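Local coordinates for protein tannase (Lactobacillus plantarum, PDB 4J0G) that probably hydrolyses the galloyl ester bonds of tannins, releasing gallic acid, as an esterase of the alpha/beta-hydrolase clan, at residues A203-H208 and D420-F425; S3-F8 and Y35-V40; A24-A29 and V50-L55; N156-N161 and D196-V201. All coordinates share one frame; numbering follows the deposited sequence.

Interaction 1: residues A203-H208 and D420-F425. With HG (mercury (II) ion), chain D.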
# COMPACT_ATOMS: atom_id res chain seq x y z
N ALA A 203 -5.00 1.29 -3.13
CA ALA A 203 -4.06 0.45 -2.41
C ALA A 203 -4.36 -1.04 -2.54
O ALA A 203 -5.46 -1.50 -2.23
CB ALA A 203 -4.02 0.86 -0.94
N TYR A 204 -3.35 -1.78 -2.98
CA TYR A 204 -3.40 -3.24 -3.05
C TYR A 204 -2.64 -3.86 -1.89
O TYR A 204 -1.49 -3.51 -1.64
CB TYR A 204 -2.86 -3.73 -4.38
CG TYR A 204 -3.71 -3.30 -5.55
CD1 TYR A 204 -4.79 -4.07 -5.97
CD2 TYR A 204 -3.44 -2.11 -6.23
CE1 TYR A 204 -5.57 -3.67 -7.04
CE2 TYR A 204 -4.22 -1.71 -7.29
CZ TYR A 204 -5.28 -2.49 -7.69
OH TYR A 204 -6.06 -2.09 -8.75
N CYS A 205 -3.29 -4.79 -1.20
CA CYS A 205 -2.68 -5.49 -0.07
C CYS A 205 -1.72 -4.60 0.72
O CYS A 205 -0.54 -4.93 0.85
CB CYS A 205 -1.89 -6.70 -0.57
SG CYS A 205 -2.60 -7.53 -1.99
N PRO A 206 -2.21 -3.47 1.26
CA PRO A 206 -1.26 -2.60 1.96
C PRO A 206 -0.64 -3.27 3.19
O PRO A 206 -1.38 -3.66 4.10
CB PRO A 206 -2.14 -1.40 2.37
CG PRO A 206 -3.54 -1.95 2.39
CD PRO A 206 -3.58 -2.94 1.27
N ILE A 207 0.68 -3.38 3.24
CA ILE A 207 1.31 -3.97 4.41
C ILE A 207 1.60 -2.83 5.37
O ILE A 207 2.66 -2.19 5.32
CB ILE A 207 2.61 -4.71 4.03
CG1 ILE A 207 2.32 -5.82 3.01
CG2 ILE A 207 3.31 -5.25 5.28
CD1 ILE A 207 1.34 -6.89 3.49
N HIS A 208 0.65 -2.57 6.26
CA HIS A 208 0.68 -1.42 7.15
C HIS A 208 0.24 -1.87 8.53
O HIS A 208 0.00 -3.06 8.75
CB HIS A 208 -0.25 -0.32 6.65
CG HIS A 208 -1.69 -0.60 6.90
ND1 HIS A 208 -2.40 -1.56 6.22
CD2 HIS A 208 -2.57 -0.04 7.77
CE1 HIS A 208 -3.65 -1.59 6.65
NE2 HIS A 208 -3.77 -0.67 7.60
N ASP A 420 -4.60 -14.32 -0.42
CA ASP A 420 -3.37 -13.62 -0.03
C ASP A 420 -2.97 -13.80 1.42
O ASP A 420 -3.69 -13.38 2.32
CB ASP A 420 -3.52 -12.12 -0.24
CG ASP A 420 -3.47 -11.71 -1.68
OD1 ASP A 420 -2.95 -12.50 -2.49
OD2 ASP A 420 -3.93 -10.59 -1.99
N ARG A 421 -1.83 -14.45 1.63
CA ARG A 421 -1.36 -14.75 2.97
C ARG A 421 -0.19 -13.86 3.42
O ARG A 421 0.51 -14.18 4.38
CB ARG A 421 -0.96 -16.24 3.09
CG ARG A 421 -1.98 -17.22 2.49
CD ARG A 421 -1.43 -18.04 1.31
NE ARG A 421 -0.41 -18.98 1.77
CZ ARG A 421 0.83 -19.06 1.31
NH1 ARG A 421 1.23 -18.25 0.34
NH2 ARG A 421 1.67 -19.96 1.82
N ASP A 422 0.05 -12.76 2.71
CA ASP A 422 1.16 -11.90 3.09
C ASP A 422 0.87 -11.08 4.36
O ASP A 422 1.79 -10.70 5.09
CB ASP A 422 1.38 -10.90 1.95
CG ASP A 422 0.10 -10.16 1.57
OD1 ASP A 422 -0.99 -10.73 1.79
OD2 ASP A 422 0.18 -9.03 1.07
N THR A 423 -0.40 -10.86 4.65
CA THR A 423 -0.86 -10.27 5.92
C THR A 423 -2.28 -10.74 6.23
O THR A 423 -3.01 -11.14 5.32
CB THR A 423 -0.73 -8.73 5.94
OG1 THR A 423 -0.89 -8.26 7.29
CG2 THR A 423 -1.79 -8.08 5.06
N SER A 424 -2.70 -10.68 7.49
CA SER A 424 -4.05 -11.11 7.83
C SER A 424 -5.08 -10.27 7.09
O SER A 424 -4.87 -9.07 6.87
CB SER A 424 -4.29 -10.99 9.33
OG SER A 424 -5.67 -11.15 9.66
N PHE A 425 -6.21 -10.87 6.74
CA PHE A 425 -7.31 -10.13 6.14
C PHE A 425 -7.77 -9.00 7.05
O PHE A 425 -8.25 -7.97 6.58
CB PHE A 425 -8.49 -11.08 5.86
CG PHE A 425 -8.16 -12.20 4.90
CD1 PHE A 425 -7.75 -11.93 3.61
CD2 PHE A 425 -8.24 -13.52 5.31
CE1 PHE A 425 -7.45 -12.95 2.74
CE2 PHE A 425 -7.93 -14.55 4.43
CZ PHE A 425 -7.54 -14.26 3.15
HG HG D . -1.16 -9.62 -1.63
O HOH W 1 0.67 -5.76 7.70
O HOH W 2 -0.01 -12.16 -0.93
O HOH W 3 0.52 -7.87 -0.74
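Cys205 reaches from the end of strand 200-204 toward Asp420 and Asp422, which lie in the loop that precedes helix 426-437. Both segments come off the carboxyl ends of parallel strands, where an alpha/beta-hydrolase fold carries its active site. CB of Cys205 sits 3.5 Å from Asp422 OD2. From there SG turns back beside the backbone N (chi1 -35°) and ends against a mercury ion, with an SG to mercury distance of 2.6 Å. The mercury is 3.0 Å from Asp420 OD2 and 3.1 Å from Asp422 OD2, longer than its bond to sulfur, so it lies between the thiol and the two carboxylates. Two waters also lie near the mercury, one of them modelled too close to Asp422 OD2 to be relied on. The ion presumably entered from the crystallisation or derivative solution.

Asp422 belongs to the site seen to bind 3,4-dihydroxybenzoate, and His452 of that site lies close to its carboxylate. His416 NE2 holds Asp422 OD1 in a hydrogen bond, and Thr423 N adds a weak one to that oxygen from within the loop. Its other oxygen, OD2, is approached by Ile207 CD1 at 3.4 Å. That methyl is the working end of Ile207: it also meets Thr423 CG2 at 3.7 Å, the two side chains passing in opposite directions, while Glu358 of the ligand site packs nearby. Farther along both segments, at His208 and Thr423, a water bridges them. It donates to His208 O at 3.0 Å and hydrogen-bonds to Thr423 OG1, also at 3.0 Å.

Interaction 2: residues S3-F8 and Y35-V40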
# COMPACT_ATOMS: atom_id res chain seq x y z
N SER A 3 20.78 25.14 -6.67
CA SER A 3 20.72 25.55 -8.07
C SER A 3 19.50 24.98 -8.79
O SER A 3 19.00 25.58 -9.76
CB SER A 3 22.03 25.23 -8.80
OG SER A 3 23.09 26.05 -8.31
N ASN A 4 19.06 23.81 -8.35
CA ASN A 4 17.86 23.17 -8.89
C ASN A 4 16.59 23.85 -8.39
O ASN A 4 16.24 23.77 -7.21
CB ASN A 4 17.84 21.70 -8.46
CG ASN A 4 16.64 20.95 -8.99
OD1 ASN A 4 15.85 21.49 -9.77
ND2 ASN A 4 16.49 19.70 -8.56
N ARG A 5 15.92 24.55 -9.30
CA ARG A 5 14.77 25.36 -8.94
C ARG A 5 13.47 24.56 -8.87
O ARG A 5 12.41 25.12 -8.54
CB ARG A 5 14.61 26.51 -9.94
CG ARG A 5 15.89 27.30 -10.19
CD ARG A 5 16.53 27.77 -8.90
NE ARG A 5 15.66 28.64 -8.11
CZ ARG A 5 15.68 28.69 -6.79
NH1 ARG A 5 16.51 27.91 -6.11
NH2 ARG A 5 14.86 29.50 -6.14
N LEU A 6 13.53 23.26 -9.18
CA LEU A 6 12.34 22.40 -9.17
C LEU A 6 11.20 22.89 -10.08
O LEU A 6 10.03 22.69 -9.77
CB LEU A 6 11.81 22.03 -7.78
CG LEU A 6 12.60 21.28 -6.69
CD1 LEU A 6 14.04 21.00 -7.05
CD2 LEU A 6 12.49 21.97 -5.34
N ILE A 7 11.56 23.55 -11.17
CA ILE A 7 10.59 24.04 -12.13
C ILE A 7 10.50 23.06 -13.32
O ILE A 7 11.48 22.86 -14.03
CB ILE A 7 10.94 25.46 -12.62
CG1 ILE A 7 10.82 26.44 -11.45
CG2 ILE A 7 10.06 25.88 -13.79
CD1 ILE A 7 11.43 27.81 -11.72
N PHE A 8 9.32 22.49 -13.52
CA PHE A 8 9.09 21.60 -14.65
C PHE A 8 8.92 22.44 -15.89
O PHE A 8 8.32 23.52 -15.85
CB PHE A 8 7.85 20.73 -14.43
CG PHE A 8 7.58 19.76 -15.55
CD1 PHE A 8 8.26 18.56 -15.62
CD2 PHE A 8 6.65 20.06 -16.54
CE1 PHE A 8 8.02 17.66 -16.66
CE2 PHE A 8 6.40 19.16 -17.57
CZ PHE A 8 7.09 17.97 -17.63
N TYR A 35 13.66 15.64 -8.08
CA TYR A 35 12.50 16.30 -7.50
C TYR A 35 12.76 16.96 -6.15
O TYR A 35 11.86 17.57 -5.57
CB TYR A 35 11.28 15.36 -7.46
CG TYR A 35 11.44 14.10 -6.63
CD1 TYR A 35 11.22 14.12 -5.25
CD2 TYR A 35 11.82 12.90 -7.21
CE1 TYR A 35 11.36 12.98 -4.48
CE2 TYR A 35 11.97 11.75 -6.44
CZ TYR A 35 11.73 11.80 -5.08
OH TYR A 35 11.87 10.67 -4.31
N VAL A 36 13.98 16.84 -5.64
CA VAL A 36 14.39 17.62 -4.47
C VAL A 36 15.74 18.30 -4.68
O VAL A 36 16.51 17.90 -5.55
CB VAL A 36 14.42 16.75 -3.19
CG1 VAL A 36 13.03 16.21 -2.89
CG2 VAL A 36 15.42 15.63 -3.32
N GLN A 37 16.04 19.30 -3.86
CA GLN A 37 17.28 20.05 -4.03
C GLN A 37 18.49 19.35 -3.44
O GLN A 37 19.61 19.52 -3.92
CB GLN A 37 17.18 21.46 -3.43
CG GLN A 37 16.22 22.37 -4.15
CD GLN A 37 16.26 23.79 -3.62
OE1 GLN A 37 16.32 24.01 -2.42
NE2 GLN A 37 16.27 24.76 -4.53
N HIS A 38 18.28 18.57 -2.38
CA HIS A 38 19.40 17.91 -1.73
C HIS A 38 19.14 16.42 -1.61
O HIS A 38 18.99 15.89 -0.51
CB HIS A 38 19.70 18.53 -0.36
CG HIS A 38 19.80 20.02 -0.37
ND1 HIS A 38 20.86 20.69 -0.96
CD2 HIS A 38 19.01 20.98 0.18
CE1 HIS A 38 20.69 21.99 -0.79
NE2 HIS A 38 19.58 22.19 -0.10
N PRO A 39 19.07 15.73 -2.76
CA PRO A 39 18.88 14.28 -2.72
C PRO A 39 20.10 13.61 -2.08
O PRO A 39 21.21 14.12 -2.22
CB PRO A 39 18.78 13.91 -4.20
CG PRO A 39 19.51 14.99 -4.90
CD PRO A 39 19.25 16.24 -4.12
N VAL A 40 19.89 12.50 -1.39
CA VAL A 40 21.00 11.75 -0.82
C VAL A 40 21.29 10.45 -1.56
O VAL A 40 22.24 9.74 -1.25
CB VAL A 40 20.73 11.44 0.66
CG1 VAL A 40 20.62 12.74 1.45
CG2 VAL A 40 19.45 10.62 0.81
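The two irregular backbones run past each other in opposite directions, Asn4 lying nearest Gln37 (CA to CA 5.8 Å) and Leu6 nearest Tyr35. The bond that joins them uses a side chain: Gln37 NE2 donates to Asn4 O at 2.9 Å with an almost straight N-H...O angle of 169°. The acceptor lies in the plane of the Gln37 amide, although the nitrogen itself is tilted from the carbonyl plane of Asn4. Extended beyond CG, the Gln37 chain passes at about a right angle to Leu6, whose CD1 rests 3.9 Å from Gln37 CG. Leu6 CG also sits over Tyr35 O.

Asn4 holds its own segment in shape. With CG anti to the backbone N (chi1 -179°), its OD1 accepts from Leu6 N at 3.0 Å, an Asx turn, while ND2 bonds to Gln34 O. Arg5 bends back so that NH1 comes 3.5 Å from Gln37 NE2, the guanidinium and amide planes 47° apart; that NH1 is bonded to Met2 O.

Thus the N-terminal loop, ahead of strand 14-20, is fastened to the loop between strands 23-33 and 46-51. Tyr35 and Val36 pack on helix 132-146, and Phe8 wedges against strands 23-33 and 46-51.

Interaction 3: residues A24-A29 and V50-L55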
# COMPACT_ATOMS: atom_id res chain seq x y z
N ALA A 24 -1.66 1.05 -30.72
CA ALA A 24 -0.48 1.90 -30.53
C ALA A 24 -0.79 3.11 -29.61
O ALA A 24 -1.59 3.96 -30.01
CB ALA A 24 0.09 2.34 -31.85
N ILE A 25 -0.19 3.22 -28.43
CA ILE A 25 -0.43 4.38 -27.55
C ILE A 25 0.61 5.51 -27.64
O ILE A 25 1.80 5.28 -27.36
CB ILE A 25 -0.67 3.98 -26.08
CG1 ILE A 25 -1.86 3.03 -25.99
CG2 ILE A 25 -0.89 5.23 -25.23
CD1 ILE A 25 -1.95 2.35 -24.65
N GLN A 26 0.18 6.73 -27.99
CA GLN A 26 1.11 7.82 -28.19
C GLN A 26 1.17 8.66 -26.91
O GLN A 26 0.13 9.03 -26.38
CB GLN A 26 0.56 8.74 -29.29
CG GLN A 26 -0.10 8.01 -30.48
CD GLN A 26 -0.04 8.85 -31.75
OE1 GLN A 26 0.05 10.08 -31.71
NE2 GLN A 26 0.06 8.16 -32.90
N TYR A 27 2.38 9.00 -26.44
CA TYR A 27 2.56 9.75 -25.19
C TYR A 27 3.86 10.56 -25.22
O TYR A 27 4.69 10.36 -26.11
CB TYR A 27 2.55 8.84 -23.96
CG TYR A 27 3.72 7.89 -23.91
CD1 TYR A 27 4.86 8.20 -23.19
CD2 TYR A 27 3.70 6.69 -24.62
CE1 TYR A 27 5.94 7.35 -23.15
CE2 TYR A 27 4.78 5.83 -24.59
CZ TYR A 27 5.89 6.16 -23.85
OH TYR A 27 6.97 5.31 -23.81
N TYR A 28 4.05 11.45 -24.24
CA TYR A 28 5.31 12.17 -24.13
C TYR A 28 6.00 11.84 -22.81
O TYR A 28 5.34 11.56 -21.80
CB TYR A 28 5.07 13.67 -24.22
CG TYR A 28 4.84 14.14 -25.63
CD1 TYR A 28 5.86 14.74 -26.36
CD2 TYR A 28 3.62 13.94 -26.26
CE1 TYR A 28 5.66 15.16 -27.65
CE2 TYR A 28 3.41 14.36 -27.56
CZ TYR A 28 4.43 14.97 -28.25
OH TYR A 28 4.23 15.38 -29.54
N ALA A 29 7.33 11.86 -22.81
CA ALA A 29 8.09 11.45 -21.63
C ALA A 29 9.15 12.47 -21.24
O ALA A 29 9.84 13.03 -22.09
CB ALA A 29 8.72 10.08 -21.86
N VAL A 50 2.81 11.75 -20.36
CA VAL A 50 1.61 12.52 -20.68
C VAL A 50 0.98 12.02 -21.98
O VAL A 50 1.67 11.89 -22.99
CB VAL A 50 1.94 14.01 -20.87
CG1 VAL A 50 0.68 14.79 -21.25
CG2 VAL A 50 2.59 14.58 -19.62
N PRO A 51 -0.33 11.74 -21.96
CA PRO A 51 -1.01 11.37 -23.20
C PRO A 51 -0.75 12.39 -24.30
O PRO A 51 -0.86 13.59 -24.05
CB PRO A 51 -2.48 11.38 -22.80
CG PRO A 51 -2.47 10.99 -21.36
CD PRO A 51 -1.24 11.66 -20.79
N ALA A 52 -0.42 11.92 -25.50
CA ALA A 52 0.02 12.80 -26.58
C ALA A 52 -1.01 13.88 -26.91
O ALA A 52 -0.64 15.01 -27.24
CB ALA A 52 0.34 11.99 -27.82
N ALA A 53 -2.29 13.54 -26.79
CA ALA A 53 -3.35 14.48 -27.12
C ALA A 53 -3.17 15.80 -26.36
O ALA A 53 -3.54 16.87 -26.87
CB ALA A 53 -4.72 13.87 -26.83
N TYR A 54 -2.63 15.73 -25.15
CA TYR A 54 -2.56 16.89 -24.28
C TYR A 54 -1.51 17.90 -24.70
O TYR A 54 -1.51 19.04 -24.23
CB TYR A 54 -2.35 16.51 -22.81
CG TYR A 54 -3.41 15.62 -22.21
CD1 TYR A 54 -4.66 15.48 -22.80
CD2 TYR A 54 -3.17 14.94 -21.02
CE1 TYR A 54 -5.63 14.68 -22.24
CE2 TYR A 54 -4.13 14.14 -20.45
CZ TYR A 54 -5.36 14.01 -21.06
OH TYR A 54 -6.32 13.21 -20.50
N LEU A 55 -0.62 17.49 -25.59
CA LEU A 55 0.35 18.42 -26.15
C LEU A 55 -0.22 19.05 -27.41
O LEU A 55 0.41 19.91 -28.02
CB LEU A 55 1.67 17.70 -26.48
CG LEU A 55 2.73 17.55 -25.38
CD1 LEU A 55 3.36 18.88 -25.05
CD2 LEU A 55 2.15 16.90 -24.14
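Tyr28 and Leu55 both turn CG back beside their backbone N (chi1 -78° and -86°), and this brings the leucine over the tyrosine ring. Leu55 CG stands 3.9 Å from the ring centroid in a CH-pi contact, 14° off the normal, with its CD2 methyl near Tyr28 CD2 and CG. At the edge of the same ring, close to its plane, comes Ala52 CA, 3.8 Å from Tyr28 CD2. Tyr28 is therefore packed both on a face and along an edge by the turn that follows strand 46-51.

The backbones are paired as well. Tyr28 N gives to Val50 O at 2.7 Å, and Val50 N returns the bond to Tyr28 O at 2.9 Å. Both donors lie in the carbonyl planes. Two residues on, as the chain turns away, Ala52 N still reaches Gln26 O at 3.1 Å, this time from above the carbonyl plane. Ala52 CB meets Gln26 CB at 3.6 Å. On the other side of the strand, Tyr27 hydrogen-bonds to Gln88 through OH.

Val50 with Tyr28 is an antiparallel hydrogen-bonded pair, side chains on one face, and belongs to the antiparallel strands 14-20, 23-33 and 46-51 that open the mixed central sheet of the alpha/beta-hydrolase fold.

Interaction 4: residues N156-N161 and D196-V201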
# COMPACT_ATOMS: atom_id res chain seq x y z
N ASN A 156 -4.71 18.77 -8.24
CA ASN A 156 -5.69 18.51 -7.20
C ASN A 156 -6.39 17.18 -7.45
O ASN A 156 -7.32 16.81 -6.74
CB ASN A 156 -6.77 19.61 -7.16
CG ASN A 156 -6.19 20.99 -6.89
OD1 ASN A 156 -5.49 21.19 -5.90
ND2 ASN A 156 -6.50 21.94 -7.76
N ARG A 157 -5.92 16.46 -8.47
CA ARG A 157 -6.46 15.15 -8.81
C ARG A 157 -5.42 14.03 -8.76
O ARG A 157 -5.42 13.13 -9.60
CB ARG A 157 -7.24 15.18 -10.12
CG ARG A 157 -8.47 16.07 -10.03
CD ARG A 157 -9.50 15.53 -9.07
NE ARG A 157 -10.68 16.39 -8.99
CZ ARG A 157 -10.87 17.33 -8.05
NH1 ARG A 157 -9.95 17.53 -7.13
NH2 ARG A 157 -11.97 18.07 -8.06
N ILE A 158 -4.51 14.11 -7.79
CA ILE A 158 -3.50 13.09 -7.64
C ILE A 158 -4.05 11.86 -6.92
O ILE A 158 -4.67 11.94 -5.86
CB ILE A 158 -2.30 13.64 -6.85
CG1 ILE A 158 -1.58 14.72 -7.66
CG2 ILE A 158 -1.36 12.51 -6.44
CD1 ILE A 158 -0.52 15.46 -6.87
N ILE A 159 -3.82 10.71 -7.56
CA ILE A 159 -4.23 9.41 -7.06
C ILE A 159 -3.01 8.51 -7.00
O ILE A 159 -2.39 8.22 -8.04
CB ILE A 159 -5.27 8.77 -8.00
CG1 ILE A 159 -6.47 9.71 -8.19
CG2 ILE A 159 -5.72 7.42 -7.46
CD1 ILE A 159 -6.86 9.91 -9.63
N THR A 160 -2.62 8.11 -5.80
CA THR A 160 -1.48 7.21 -5.62
C THR A 160 -1.89 5.76 -5.83
O THR A 160 -3.06 5.41 -5.64
CB THR A 160 -0.80 7.39 -4.24
OG1 THR A 160 -1.79 7.39 -3.21
CG2 THR A 160 -0.03 8.70 -4.21
N ASN A 161 -0.94 4.92 -6.22
CA ASN A 161 -1.20 3.49 -6.38
C ASN A 161 0.01 2.67 -5.99
O ASN A 161 1.15 3.08 -6.23
CB ASN A 161 -1.57 3.20 -7.84
CG ASN A 161 -2.00 1.76 -8.06
OD1 ASN A 161 -2.81 1.22 -7.31
ND2 ASN A 161 -1.46 1.13 -9.10
N ASP A 196 1.31 18.41 0.33
CA ASP A 196 1.38 17.03 -0.12
C ASP A 196 0.10 16.21 0.09
O ASP A 196 0.13 14.98 -0.04
CB ASP A 196 2.60 16.33 0.48
CG ASP A 196 2.62 16.37 1.99
OD1 ASP A 196 1.61 15.98 2.62
OD2 ASP A 196 3.65 16.79 2.56
N ASP A 197 -1.02 16.86 0.40
CA ASP A 197 -2.28 16.14 0.46
C ASP A 197 -2.76 15.76 -0.93
O ASP A 197 -2.56 16.51 -1.88
CB ASP A 197 -3.36 16.99 1.13
CG ASP A 197 -3.62 18.29 0.39
OD1 ASP A 197 -2.75 19.19 0.44
OD2 ASP A 197 -4.68 18.40 -0.25
N ILE A 198 -3.41 14.60 -1.04
CA ILE A 198 -3.85 14.11 -2.34
C ILE A 198 -5.36 13.89 -2.43
O ILE A 198 -6.08 13.99 -1.44
CB ILE A 198 -3.11 12.81 -2.72
CG1 ILE A 198 -3.40 11.71 -1.70
CG2 ILE A 198 -1.62 13.07 -2.86
CD1 ILE A 198 -2.84 10.36 -2.09
N PHE A 199 -5.80 13.57 -3.64
CA PHE A 199 -7.22 13.44 -3.98
C PHE A 199 -7.86 12.08 -3.69
O PHE A 199 -8.98 12.01 -3.18
CB PHE A 199 -7.39 13.78 -5.46
CG PHE A 199 -8.78 13.58 -5.98
CD1 PHE A 199 -9.83 14.36 -5.54
CD2 PHE A 199 -9.02 12.60 -6.93
CE1 PHE A 199 -11.11 14.16 -6.03
CE2 PHE A 199 -10.28 12.39 -7.43
CZ PHE A 199 -11.33 13.17 -6.98
N ALA A 200 -7.15 11.00 -4.01
CA ALA A 200 -7.71 9.67 -3.87
C ALA A 200 -6.61 8.64 -3.65
O ALA A 200 -5.46 8.84 -4.05
CB ALA A 200 -8.54 9.30 -5.08
N VAL A 201 -6.98 7.53 -3.02
CA VAL A 201 -6.03 6.46 -2.74
C VAL A 201 -6.44 5.16 -3.39
O VAL A 201 -7.57 4.70 -3.24
CB VAL A 201 -5.87 6.23 -1.22
CG1 VAL A 201 -5.07 4.95 -0.96
CG2 VAL A 201 -5.19 7.44 -0.57
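Ile158 O is gripped by two backbone donors in succession: Phe199 N at 3.0 Å, in the carbonyl plane, and Ala200 N at 3.2 Å, tilted from it. The shared oxygen draws the loop at Phe199 into the start of strand 200-204, and Ala200 O then receives a weak bond from Thr160 N as the parallel pairing with strand 158-161 sets in.

Phe199 and Arg157 cover each other. The arginine, bent at chi2, sets CD over the centre of the ring, 3.4 Å from its centroid, and carries the guanidinium on across the same face with the planes only 18° apart. Arg157 CZ is off-centre at 4.3 Å from the centroid, an off-axis cation-pi contact. NH1 bonds to Asn156 O at 2.8 Å, which helps to fix the rotation of the group. The opposite side of the strand pair is mostly apolar: Ile158 CG2 abuts Ile198 CG2 at 3.6 Å, and Ile198 CD1 reaches Thr160 OG1, whose hydroxyl is hydrogen-bonded to Ser170.

Helix 458-469 packs against Arg157, Ile159, Phe199 and Ala200, whereas helix 132-146 takes Ile158 and Ile198. Strand 158-161 sits between strands 70-73 and 200-204, and His411 of the next strand, 411-415, meets the Phe199 ring edge-to-face.

In the fold
Interactions 1, 3 and 4 reach the same mixed sheet. Interaction 4 pairs adjacent parallel strands in its buried middle; interaction 1 continues from strand 200-204 into the site-bearing loops, and the two touch where Tyr204 packs on Asn161. Both are buried, but backbone bonds, apolar packing and an arginine stacked on a phenylalanine ring hold interaction 4, while carboxylates, a thiol, mercury and water fill interaction 1. At the antiparallel end of the sheet, interaction 3 is only partly buried and combines strand pairing with a tyrosine face. Interaction 2, also partly buried, joins two loops through a side-chain amide; its segments alternate with those of interaction 3 along the chain, their nearest atoms about 6 Å apart.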